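PDB 2QNT: uncharacterized protein Atu1872 from Agrobacterium tumefaciens, which is of unknown function but is related to the glyoxalase/bleomycin resistance protein/dioxygenase family, whose members share paired beta-alpha-beta-beta-beta modules. Local coordinates for residues L30-L35 against V42-G47; I19-S24 against Y115-H120. All coordinates share one frame; numbering follows the deposited sequence.

How the interactions relate
From the N terminus the chain runs through strand 7-16 into helix 19-29, whose first turns supply one side of interaction 2. After a short loop it enters strand 34-37 and turns back along strand 41-44, and interaction 1 closes this short hairpin. Some seventy residues later, between strands 110-115 and 121-126 of the other four-stranded sheet, the chain returns to helix 19-29 and completes interaction 2. The hairpin is therefore nested inside the long loop that interaction 2 closes. The two contacts, with centres about 13 Å apart, also meet directly: CD1 of Ile-34 packs against CD of Lys-23 at 3.6 Å.

Interaction 1. Residues L30-L35 against V42-G47; sequences LGLKIL and VLFETG
Phe-44 lies at the heart of the contact between 30-35 and 42-47, its ring sandwiched between aliphatic groups. CD1 of Leu-32 sits over one face in a CH-pi contact, 4.2 Å from the Phe-44 ring centroid, and Val-42 CG1 covers the opposite face, both groups being displaced toward the ring's rim. The Leu-32 side chain meets that of Phe-44 at about a right angle and also brings its CB to 3.6 Å from Phe-44 CD2. Ile-34 approaches the ring obliquely. Its CG1 lies beside the backbone N (chi1 -65°), where it touches both Phe-44 CE2 at 3.7 Å and Val-42 CG1.

The backbones pair alongside this packing. Ile-34 and Phe-44 form an antiparallel non-hydrogen-bonded pair, flanked by two bonds: Glu-45 N to Lys-33 O at 2.8 Å, nearly straight at 168°, and Leu-35 N to Leu-43 O at 2.7 Å, more bent. Lys-33 O also receives a CA-H...O contact from Phe-44. Farther along, a water bridges Lys-33 N and Glu-45 O. On the exposed side, the carboxylate of Glu-45 lies against the aliphatic base of Lys-33. Glu-45 CD lies 3.6 Å from Lys-33 CB, but the charged ends stay apart, with Lys-33 NZ 5.7 Å from Glu-45 OE1.

A type II beta turn runs from Phe-44 to Gly-47, and Thr-46 OG1 bonds to the backbone N of Phe-9 of the second subunit. The hairpin of strands 34-37 and 41-44 forms one margin of its sheet: Tyr-26 of helix 19-29 packs on Phe-44, and Ile-50 of strand 49-52 touches both Val-42 and Phe-44.

Interaction 2. Residues I19-S24 against Y115-H120; sequences INRSKS and YDPDGH
The first turns of helix 19-29 pack against a type I turn running from Asp-116 to Gly-119, and the backbones come nearest at Ser-22 and Pro-117, 6.5 Å between CA atoms. The aliphatic part of Arg-21 runs antiparallel alongside the Pro-117 ring, with Arg-21 CG 3.7 Å from Pro-117 CB. A bend at chi3 (88°) turns the guanidinium so that one face lies over Pro-117 CB and the carbonyl O of the same residue. In the conformer described, Arg-21 NH2 makes a salt bridge to Asp-118 OD1 at 3.2 Å; its hydrogen bond is weak, and the guanidinium and carboxylate planes stand 77° apart. The stronger partner of OD1 is the backbone N of Arg-17.

One water accepts from Arg-21 NE at 2.8 Å and donates to Asp-118 OD2, and a second donates to Asp-118 OD2 at 2.7 Å and more weakly to Asp-116 OD2. In the conformer described, both also bond to Ser-22 OG. Asp-116 OD1 holds the turn from within, accepting from Asp-118 N at 2.8 Å and His-120 N at 3.0 Å on opposite faces of its carboxylate plane. Tyr-26 OH bonds to Asp-116 OD2, further limiting its rotation.

This Asx turn superposed on a type I turn connects strands 110-115 and 121-126 of the glyoxalase-like fold and reaches helix 19-29, which lies next to the other sheet.

Interaction 1. Residues L30-L35 against V42-G47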
loop_
_atom_site.group_PDB
_atom_site.type_symbol
_atom_site.label_atom_id
_atom_site.label_comp_id
_atom_site.label_asym_id
_atom_site.label_seq_id
_atom_site.Cartn_x
_atom_site.Cartn_y
_atom_site.Cartn_z
ATOM N N LEU A 30 -7.855 -10.329 -11.093
ATOM C CA LEU A 30 -6.752 -10.779 -10.227
ATOM C C LEU A 30 -7.135 -11.920 -9.306
ATOM O O LEU A 30 -6.258 -12.553 -8.754
ATOM C CB LEU A 30 -6.152 -9.638 -9.414
ATOM C CG LEU A 30 -5.018 -8.937 -10.147
ATOM C CD1 LEU A 30 -5.510 -8.391 -11.482
ATOM C CD2 LEU A 30 -4.433 -7.865 -9.248
ATOM N N GLY A 31 -8.418 -12.251 -9.187
ATOM C CA GLY A 31 -8.828 -13.370 -8.361
ATOM C C GLY A 31 -8.776 -13.107 -6.868
ATOM O O GLY A 31 -8.664 -14.041 -6.077
ATOM N N LEU A 32 -8.860 -11.846 -6.452
ATOM C CA LEU A 32 -8.925 -11.547 -5.026
ATOM C C LEU A 32 -10.321 -11.840 -4.515
ATOM O O LEU A 32 -11.265 -11.849 -5.297
ATOM C CB LEU A 32 -8.573 -10.082 -4.759
ATOM C CG LEU A 32 -7.228 -9.589 -5.238
ATOM C CD1 LEU A 32 -6.958 -8.224 -4.619
ATOM C CD2 LEU A 32 -6.146 -10.591 -4.838
ATOM N N LYS A 33 -10.424 -12.135 -3.222
ATOM C CA LYS A 33 -11.694 -12.473 -2.561
ATOM C C LYS A 33 -12.073 -11.322 -1.651
ATOM O O LYS A 33 -11.244 -10.848 -0.860
ATOM C CB LYS A 33 -11.529 -13.744 -1.735
ATOM C CG LYS A 33 -11.058 -14.910 -2.556
ATOM C CD LYS A 33 -12.061 -15.285 -3.634
ATOM C CE LYS A 33 -11.500 -16.366 -4.551
ATOM N NZ LYS A 33 -11.097 -17.585 -3.797
ATOM N N ILE A 34 -13.282 -10.816 -1.803
ATOM C CA ILE A 34 -13.768 -9.776 -0.915
ATOM C C ILE A 34 -13.987 -10.290 0.504
ATOM O O ILE A 34 -14.683 -11.298 0.713
ATOM C CB ILE A 34 -15.036 -9.124 -1.465
ATOM C CG1 ILE A 34 -14.669 -8.389 -2.771
ATOM C CG2 ILE A 34 -15.625 -8.168 -0.435
ATOM C CD1 ILE A 34 -15.786 -7.752 -3.497
ATOM N N LEU A 35 -13.369 -9.628 1.479
ATOM C CA LEU A 35 -13.615 -9.870 2.911
ATOM C C LEU A 35 -14.821 -9.077 3.414
ATOM O O LEU A 35 -15.727 -9.630 4.066
ATOM C CB LEU A 35 -12.337 -9.557 3.691
ATOM C CG LEU A 35 -12.334 -9.594 5.207
ATOM C CD1 LEU A 35 -12.721 -11.003 5.669
ATOM C CD2 LEU A 35 -10.932 -9.225 5.703
ATOM N N VAL A 42 -13.623 -1.288 0.040
ATOM C CA VAL A 42 -13.645 -2.720 -0.090
ATOM C C VAL A 42 -12.366 -3.301 0.504
ATOM O O VAL A 42 -11.267 -2.880 0.164
ATOM C CB VAL A 42 -13.794 -3.158 -1.592
ATOM C CG1 VAL A 42 -13.826 -4.691 -1.708
ATOM C CG2 VAL A 42 -15.045 -2.548 -2.241
ATOM N N LEU A 43 -12.537 -4.254 1.418
ATOM C CA LEU A 43 -11.441 -5.017 1.994
ATOM C C LEU A 43 -11.384 -6.369 1.320
ATOM O O LEU A 43 -12.412 -7.068 1.236
ATOM C CB LEU A 43 -11.673 -5.281 3.464
ATOM C CG LEU A 43 -11.697 -4.138 4.424
ATOM C CD1 LEU A 43 -12.012 -4.638 5.803
ATOM C CD2 LEU A 43 -10.349 -3.465 4.419
ATOM N N PHE A 44 -10.184 -6.746 0.897
ATOM C CA PHE A 44 -9.938 -8.062 0.343
ATOM C C PHE A 44 -9.188 -8.953 1.315
ATOM O O PHE A 44 -8.476 -8.477 2.190
ATOM C CB PHE A 44 -9.155 -7.991 -0.957
ATOM C CG PHE A 44 -9.859 -7.247 -2.051
ATOM C CD1 PHE A 44 -9.679 -5.878 -2.224
ATOM C CD2 PHE A 44 -10.704 -7.907 -2.918
ATOM C CE1 PHE A 44 -10.338 -5.203 -3.229
ATOM C CE2 PHE A 44 -11.372 -7.218 -3.922
ATOM C CZ PHE A 44 -11.179 -5.874 -4.081
ATOM N N GLU A 45 -9.327 -10.258 1.119
ATOM C CA GLU A 45 -8.483 -11.224 1.819
ATOM C C GLU A 45 -7.027 -10.939 1.385
ATOM O O GLU A 45 -6.749 -10.453 0.276
ATOM C CB GLU A 45 -8.899 -12.667 1.497
ATOM C CG GLU A 45 -10.318 -13.032 1.947
ATOM C CD GLU A 45 -10.693 -14.494 1.710
ATOM O OE1 GLU A 45 -9.825 -15.274 1.264
ATOM O OE2 GLU A 45 -11.868 -14.869 1.970
ATOM N N THR A 46 -6.129 -11.200 2.304
ATOM C CA THR A 46 -4.704 -11.070 2.204
ATOM C C THR A 46 -4.221 -9.628 2.361
ATOM O O THR A 46 -3.078 -9.342 2.100
ATOM C CB THR A 46 -4.077 -11.831 0.977
ATOM O OG1 THR A 46 -4.306 -11.141 -0.256
ATOM C CG2 THR A 46 -4.628 -13.267 0.876
ATOM N N GLY A 47 -5.070 -8.760 2.880
ATOM C CA GLY A 47 -4.664 -7.450 3.381
ATOM C C GLY A 47 -4.648 -6.313 2.377
ATOM O O GLY A 47 -3.915 -5.358 2.573
HETATM O O HOH W 1 -7.741 -11.724 -1.685
#

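Interaction 2. Residues I19-S24 against Y115-H120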
loop_
_atom_site.group_PDB
_atom_site.type_symbol
_atom_site.label_atom_id
_atom_site.label_comp_id
_atom_site.label_asym_id
_atom_site.label_seq_id
_atom_site.Cartn_x
_atom_site.Cartn_y
_atom_site.Cartn_z
ATOM N N ILE A 19 -15.418 2.619 -7.621
ATOM C CA ILE A 19 -15.261 1.429 -6.788
ATOM C C ILE A 19 -15.756 0.148 -7.482
ATOM O O ILE A 19 -15.149 -0.906 -7.362
ATOM C CB ILE A 19 -15.936 1.631 -5.397
ATOM C CG1 ILE A 19 -15.353 0.680 -4.346
ATOM C CG2 ILE A 19 -17.473 1.553 -5.476
ATOM C CD1 ILE A 19 -13.903 0.960 -3.947
ATOM N N ASN A 20 -16.815 0.245 -8.260
ATOM C CA ASN A 20 -17.282 -0.940 -8.967
ATOM C C ASN A 20 -16.308 -1.444 -10.027
ATOM O O ASN A 20 -16.049 -2.656 -10.114
ATOM C CB ASN A 20 -18.681 -0.657 -9.526
ATOM C CG ASN A 20 -19.677 -0.371 -8.418
ATOM O OD1 ASN A 20 -19.640 -1.018 -7.369
ATOM N ND2 ASN A 20 -20.543 0.620 -8.623
ATOM N N ARG A 21 -15.731 -0.529 -10.798
ATOM C CA ARG A 21 -14.710 -0.822 -11.810
ATOM C C ARG A 21 -13.535 -1.529 -11.152
ATOM O O ARG A 21 -13.047 -2.554 -11.597
ATOM C CB ARG A 21 -14.248 0.513 -12.424
ATOM C CG ARG A 21 -12.977 0.517 -13.267
ATOM C CD ARG A 21 -12.809 1.834 -14.092
ATOM N NE ARG A 21 -12.100 2.906 -13.366
ATOM C CZ ARG A 21 -11.225 3.743 -13.922
ATOM N NH1 ARG A 21 -10.955 3.684 -15.226
ATOM N NH2 ARG A 21 -10.588 4.643 -13.169
ATOM N N SER A 22 -13.054 -0.931 -10.075
ATOM C CA SER A 22 -11.916 -1.482 -9.366
ATOM C C SER A 22 -12.241 -2.817 -8.722
ATOM O O SER A 22 -11.496 -3.801 -8.911
ATOM C CB SER A 22 -11.424 -0.481 -8.334
ATOM O OG SER A 22 -11.009 0.702 -8.985
ATOM N N LYS A 23 -13.357 -2.872 -7.995
ATOM C CA LYS A 23 -13.749 -4.109 -7.311
ATOM C C LYS A 23 -13.786 -5.287 -8.301
ATOM O O LYS A 23 -13.254 -6.368 -8.039
ATOM C CB LYS A 23 -15.102 -3.922 -6.630
ATOM C CG LYS A 23 -15.704 -5.147 -5.980
ATOM C CD LYS A 23 -16.884 -4.742 -5.120
ATOM C CE LYS A 23 -18.076 -4.359 -5.978
ATOM N NZ LYS A 23 -19.300 -4.183 -5.156
ATOM N N SER A 24 -14.430 -5.037 -9.445
ATOM C CA SER A 24 -14.561 -6.046 -10.487
ATOM C C SER A 24 -13.193 -6.440 -11.066
ATOM O O SER A 24 -12.929 -7.594 -11.329
ATOM C CB SER A 24 -15.490 -5.556 -11.594
ATOM O OG SER A 24 -16.805 -5.349 -11.112
ATOM N N TYR A 115 -0.788 -2.023 -15.014
ATOM C CA TYR A 115 -1.574 -0.986 -14.355
ATOM C C TYR A 115 -2.948 -1.491 -13.961
ATOM O O TYR A 115 -3.557 -2.282 -14.693
ATOM C CB TYR A 115 -1.785 0.200 -15.289
ATOM C CG TYR A 115 -0.510 0.891 -15.678
ATOM C CD1 TYR A 115 0.230 1.617 -14.758
ATOM C CD2 TYR A 115 -0.006 0.766 -16.958
ATOM C CE1 TYR A 115 1.421 2.249 -15.132
ATOM C CE2 TYR A 115 1.170 1.370 -17.332
ATOM C CZ TYR A 115 1.882 2.114 -16.411
ATOM O OH TYR A 115 3.064 2.725 -16.782
ATOM N N ASP A 116 -3.443 -1.022 -12.827
ATOM C CA ASP A 116 -4.862 -1.179 -12.498
ATOM C C ASP A 116 -5.692 -0.131 -13.235
ATOM O O ASP A 116 -5.137 0.692 -13.957
ATOM C CB ASP A 116 -5.071 -1.277 -10.989
ATOM C CG ASP A 116 -5.252 0.024 -10.296
ATOM O OD1 ASP A 116 -5.082 1.108 -10.900
ATOM O OD2 ASP A 116 -5.628 -0.000 -9.088
ATOM N N PRO A 117 -7.024 -0.193 -13.132
ATOM C CA PRO A 117 -7.860 0.737 -13.868
ATOM C C PRO A 117 -7.591 2.216 -13.581
ATOM O O PRO A 117 -7.941 3.058 -14.407
ATOM C CB PRO A 117 -9.275 0.342 -13.436
ATOM C CG PRO A 117 -9.138 -1.141 -13.184
ATOM C CD PRO A 117 -7.823 -1.243 -12.466
ATOM N N ASP A 118 -6.990 2.551 -12.448
ATOM C CA ASP A 118 -6.700 3.932 -12.075
ATOM C C ASP A 118 -5.254 4.292 -12.382
ATOM O O ASP A 118 -4.848 5.446 -12.143
ATOM C CB ASP A 118 -6.999 4.160 -10.594
ATOM C CG ASP A 118 -8.465 4.140 -10.319
ATOM O OD1 ASP A 118 -9.083 5.228 -10.353
ATOM O OD2 ASP A 118 -9.008 3.034 -10.127
ATOM N N GLY A 119 -4.481 3.351 -12.915
ATOM C CA GLY A 119 -3.088 3.597 -13.198
ATOM C C GLY A 119 -2.113 3.266 -12.097
ATOM O O GLY A 119 -0.922 3.536 -12.247
ATOM N N HIS A 120 -2.570 2.655 -11.005
ATOM C CA HIS A 120 -1.632 2.247 -9.972
ATOM C C HIS A 120 -0.786 1.098 -10.511
ATOM O O HIS A 120 -1.302 0.261 -11.269
ATOM C CB HIS A 120 -2.352 1.772 -8.693
ATOM C CG HIS A 120 -3.140 2.836 -8.010
ATOM N ND1 HIS A 120 -2.557 3.973 -7.472
ATOM C CD2 HIS A 120 -4.466 2.931 -7.762
ATOM C CE1 HIS A 120 -3.503 4.700 -6.911
ATOM N NE2 HIS A 120 -4.672 4.094 -7.074
HETATM O O HOH W 2 -11.650 2.959 -10.608
HETATM O O HOH W 3 -8.360 0.488 -9.568
#